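Local structure of protease (Penicillium cyclopium, 5Z6O) at residues S122-S136 against N151-A163. The protein is a subtilisin-like serine protease of the proteinase K kind that probably cleaves casein, gelatin and type IV collagen. Sequence-based numbering, arbitrary orientation. Where two conformers were deposited one is given.
Sequences SKSRGATGKSVMNMS and NVVRSGVFLSVAA. With PMS (phenylmethanesulfonic acid), chain C.
Strands 131-135 and 157-162 are neighbours in the central parallel sheet of the subtilisin fold, joined through helix 143-154 in a beta-alpha-beta crossover. Their rungs are backbone bonds, among them M133 N to F158 O (2.7 Å) and A162 N to M135 O (3.1 Å). On the face carrying M133 and L159, the two side chains run side by side, and L159 CD1 lies 3.7 Å from M133 CG. With CG anti to its backbone N (chi1 179°) and the chain bent only at chi3, M133 reaches on to V152 of the helix, SD sitting 4.0 Å from V152 CG1 and the two side chains crossing at about a right angle. M135, two residues on and on the same face, brings CG to the same L159 CD1. On the other face, V132 CG1 touches F158 at the ring edge, near its plane, and helix 227-245, whose first turn holds S228, the probable charge-relay serine, packs over F158 and S160. G156 ends helix 143-154 as C' of a Schellman motif; its O takes G129 N on a lone pair. One water donates to S155 O and S122 OG, the latter also hydrogen-bonded to V119 O. At the C-terminal ends the strands meet the inhibitor pocket, where A162 CB lies 3.7 Å from C3 of the phenylmethanesulfonic acid ring.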
# COMPACT_ATOMS: atom_id res chain seq x y z
N SER A 122 -11.04 -8.77 -10.60
CA SER A 122 -10.56 -9.79 -9.69
C SER A 122 -11.46 -11.02 -9.73
O SER A 122 -10.96 -12.15 -9.65
CB SER A 122 -10.46 -9.23 -8.28
OG SER A 122 -11.72 -8.95 -7.74
N LYS A 123 -12.77 -10.83 -9.87
CA LYS A 123 -13.66 -11.99 -10.06
C LYS A 123 -13.32 -12.71 -11.37
O LYS A 123 -13.14 -13.94 -11.38
CB LYS A 123 -15.14 -11.56 -10.05
CG LYS A 123 -15.60 -11.08 -8.68
CD LYS A 123 -17.11 -10.94 -8.60
CE LYS A 123 -17.56 -10.38 -7.25
NZ LYS A 123 -16.93 -11.11 -6.09
N SER A 124 -13.17 -11.97 -12.47
CA SER A 124 -12.90 -12.60 -13.76
C SER A 124 -11.60 -13.40 -13.74
O SER A 124 -11.51 -14.44 -14.40
CB SER A 124 -12.85 -11.54 -14.85
OG SER A 124 -14.08 -10.84 -14.91
N ARG A 125 -10.59 -12.94 -12.99
CA ARG A 125 -9.30 -13.63 -12.86
C ARG A 125 -9.35 -14.83 -11.92
O ARG A 125 -8.34 -15.54 -11.81
CB ARG A 125 -8.22 -12.69 -12.31
CG ARG A 125 -7.71 -11.65 -13.24
CD ARG A 125 -6.60 -10.87 -12.53
NE ARG A 125 -6.33 -9.66 -13.28
CZ ARG A 125 -5.22 -9.43 -13.94
NH1 ARG A 125 -4.24 -10.33 -13.90
NH2 ARG A 125 -5.07 -8.31 -14.62
N GLY A 126 -10.45 -15.04 -11.22
CA GLY A 126 -10.51 -16.01 -10.15
C GLY A 126 -9.65 -15.67 -8.95
O GLY A 126 -9.18 -16.58 -8.27
N ALA A 127 -9.43 -14.38 -8.68
CA ALA A 127 -8.54 -13.94 -7.60
C ALA A 127 -9.29 -13.56 -6.33
O ALA A 127 -8.70 -12.98 -5.40
CB ALA A 127 -7.67 -12.77 -8.07
N THR A 128 -10.57 -13.89 -6.25
CA THR A 128 -11.34 -13.60 -5.05
C THR A 128 -10.70 -14.26 -3.83
O THR A 128 -10.41 -15.45 -3.84
CB THR A 128 -12.77 -14.09 -5.22
OG1 THR A 128 -13.35 -13.42 -6.35
CG2 THR A 128 -13.59 -13.80 -3.97
N GLY A 129 -10.48 -13.46 -2.78
CA GLY A 129 -9.83 -13.90 -1.57
C GLY A 129 -8.33 -13.86 -1.61
O GLY A 129 -7.70 -14.06 -0.57
N LYS A 130 -7.73 -13.60 -2.76
CA LYS A 130 -6.27 -13.52 -2.85
C LYS A 130 -5.88 -12.38 -3.78
O LYS A 130 -5.06 -12.50 -4.68
CB LYS A 130 -5.68 -14.86 -3.27
CG LYS A 130 -6.41 -15.59 -4.36
CD LYS A 130 -5.75 -16.97 -4.56
CE LYS A 130 -5.83 -17.46 -6.01
NZ LYS A 130 -7.15 -18.06 -6.33
N SER A 131 -6.47 -11.21 -3.53
CA SER A 131 -6.25 -9.99 -4.31
C SER A 131 -6.04 -8.86 -3.32
O SER A 131 -6.59 -8.90 -2.22
CB SER A 131 -7.46 -9.57 -5.20
OG SER A 131 -7.77 -10.49 -6.22
N VAL A 132 -5.30 -7.81 -3.76
CA VAL A 132 -4.95 -6.68 -2.89
C VAL A 132 -5.23 -5.40 -3.65
O VAL A 132 -4.99 -5.32 -4.86
CB VAL A 132 -3.46 -6.78 -2.47
CG1 VAL A 132 -2.99 -5.48 -1.81
CG2 VAL A 132 -3.29 -7.97 -1.54
N MET A 133 -5.78 -4.41 -2.96
CA MET A 133 -5.97 -3.10 -3.54
C MET A 133 -5.29 -2.08 -2.66
O MET A 133 -5.47 -2.10 -1.44
CB MET A 133 -7.46 -2.78 -3.68
CG MET A 133 -7.71 -1.40 -4.28
SD MET A 133 -9.47 -0.96 -4.44
CE MET A 133 -9.97 -2.01 -5.79
N ASN A 134 -4.54 -1.18 -3.27
CA ASN A 134 -3.89 -0.11 -2.53
C ASN A 134 -4.53 1.23 -2.91
O ASN A 134 -4.58 1.58 -4.09
CB ASN A 134 -2.40 -0.05 -2.79
CG ASN A 134 -1.72 1.00 -1.91
OD1 ASN A 134 -1.55 0.79 -0.69
ND2 ASN A 134 -1.38 2.13 -2.49
N MET A 135 -4.91 2.03 -1.90
CA MET A 135 -5.52 3.34 -2.16
C MET A 135 -4.72 4.37 -1.39
O MET A 135 -4.95 4.56 -0.20
CB MET A 135 -7.00 3.41 -1.76
CG MET A 135 -7.86 2.68 -2.80
SD MET A 135 -9.66 3.01 -2.51
CE MET A 135 -9.81 4.75 -2.82
N SER A 136 -3.78 5.02 -2.04
CA SER A 136 -2.99 6.06 -1.40
C SER A 136 -3.56 7.42 -1.74
O SER A 136 -2.90 8.24 -2.35
CB SER A 136 -1.53 5.97 -1.85
OG SER A 136 -0.87 4.86 -1.24
N ASN A 151 -17.47 -2.35 0.10
CA ASN A 151 -17.84 -3.34 -0.90
C ASN A 151 -16.61 -4.04 -1.48
O ASN A 151 -16.67 -5.23 -1.82
CB ASN A 151 -18.65 -2.68 -2.01
CG ASN A 151 -19.10 -3.66 -3.05
OD1 ASN A 151 -19.89 -4.56 -2.75
ND2 ASN A 151 -18.59 -3.53 -4.27
N VAL A 152 -15.51 -3.30 -1.69
CA VAL A 152 -14.28 -3.95 -2.16
C VAL A 152 -13.93 -5.10 -1.23
O VAL A 152 -13.61 -6.22 -1.67
CB VAL A 152 -13.13 -2.93 -2.25
CG1 VAL A 152 -11.75 -3.62 -2.55
CG2 VAL A 152 -13.44 -1.92 -3.32
N VAL A 153 -13.90 -4.82 0.08
CA VAL A 153 -13.45 -5.84 1.03
C VAL A 153 -14.45 -7.00 1.07
O VAL A 153 -14.07 -8.17 1.09
CB VAL A 153 -13.25 -5.21 2.41
CG1 VAL A 153 -12.87 -6.29 3.46
CG2 VAL A 153 -12.15 -4.17 2.35
N ARG A 154 -15.75 -6.68 1.06
CA ARG A 154 -16.77 -7.72 1.10
C ARG A 154 -16.70 -8.62 -0.13
O ARG A 154 -17.10 -9.79 -0.07
CB ARG A 154 -18.15 -7.08 1.21
CG ARG A 154 -19.14 -7.90 1.98
CD ARG A 154 -20.54 -7.27 1.99
NE ARG A 154 -20.55 -5.82 2.21
CZ ARG A 154 -20.32 -5.21 3.38
NH1 ARG A 154 -20.38 -3.88 3.45
NH2 ARG A 154 -20.01 -5.91 4.47
N SER A 155 -16.16 -8.12 -1.25
CA SER A 155 -16.02 -8.87 -2.49
C SER A 155 -14.73 -9.68 -2.57
O SER A 155 -14.43 -10.21 -3.65
CB SER A 155 -16.08 -7.94 -3.69
OG SER A 155 -17.29 -7.24 -3.65
N GLY A 156 -13.99 -9.79 -1.46
CA GLY A 156 -12.78 -10.60 -1.42
C GLY A 156 -11.49 -9.93 -1.86
O GLY A 156 -10.57 -10.62 -2.32
N VAL A 157 -11.39 -8.60 -1.75
CA VAL A 157 -10.16 -7.87 -2.08
C VAL A 157 -9.69 -7.12 -0.82
O VAL A 157 -10.45 -6.32 -0.27
CB VAL A 157 -10.36 -6.90 -3.25
CG1 VAL A 157 -9.05 -6.16 -3.59
CG2 VAL A 157 -10.82 -7.62 -4.52
N PHE A 158 -8.46 -7.40 -0.37
CA PHE A 158 -7.91 -6.71 0.79
C PHE A 158 -7.64 -5.26 0.39
O PHE A 158 -7.21 -5.00 -0.73
CB PHE A 158 -6.61 -7.39 1.24
CG PHE A 158 -5.77 -6.57 2.21
CD1 PHE A 158 -5.97 -6.65 3.57
CD2 PHE A 158 -4.78 -5.73 1.72
CE1 PHE A 158 -5.18 -5.90 4.45
CE2 PHE A 158 -3.98 -4.99 2.57
CZ PHE A 158 -4.17 -5.08 3.93
N LEU A 159 -7.92 -4.32 1.30
CA LEU A 159 -7.82 -2.92 0.90
C LEU A 159 -6.98 -2.17 1.93
O LEU A 159 -7.39 -2.03 3.09
CB LEU A 159 -9.22 -2.31 0.73
CG LEU A 159 -9.27 -0.81 0.38
CD1 LEU A 159 -8.34 -0.45 -0.79
CD2 LEU A 159 -10.72 -0.45 0.06
N SER A 160 -5.79 -1.73 1.54
CA SER A 160 -4.98 -0.87 2.38
C SER A 160 -5.16 0.58 1.96
O SER A 160 -5.10 0.90 0.77
CB SER A 160 -3.50 -1.27 2.31
OG SER A 160 -3.04 -1.22 0.99
N VAL A 161 -5.38 1.46 2.94
CA VAL A 161 -5.72 2.86 2.70
C VAL A 161 -4.80 3.78 3.49
O VAL A 161 -4.60 3.56 4.69
CB VAL A 161 -7.19 3.12 3.12
CG1 VAL A 161 -7.56 4.55 2.93
CG2 VAL A 161 -8.15 2.24 2.28
N ALA A 162 -4.30 4.83 2.84
CA ALA A 162 -3.54 5.86 3.54
C ALA A 162 -4.43 6.57 4.55
O ALA A 162 -5.59 6.92 4.26
CB ALA A 162 -2.97 6.86 2.55
N ALA A 163 -3.90 6.83 5.74
CA ALA A 163 -4.75 7.47 6.75
C ALA A 163 -5.00 8.94 6.45
O ALA A 163 -6.00 9.50 6.94
CB ALA A 163 -4.13 7.33 8.13
C PMS C . -1.36 11.62 -1.20
S PMS C . 0.14 10.80 -0.60
C1 PMS C . -2.50 11.50 -0.18
C2 PMS C . -2.66 10.37 0.61
C3 PMS C . -3.71 10.29 1.52
C4 PMS C . -4.61 11.34 1.65
C5 PMS C . -4.45 12.46 0.85
C6 PMS C . -3.40 12.55 -0.05
O2S PMS C . 1.37 11.32 -1.28
O1S PMS C . 0.40 11.11 0.84
O HOH W 1 -13.03 -10.95 -6.09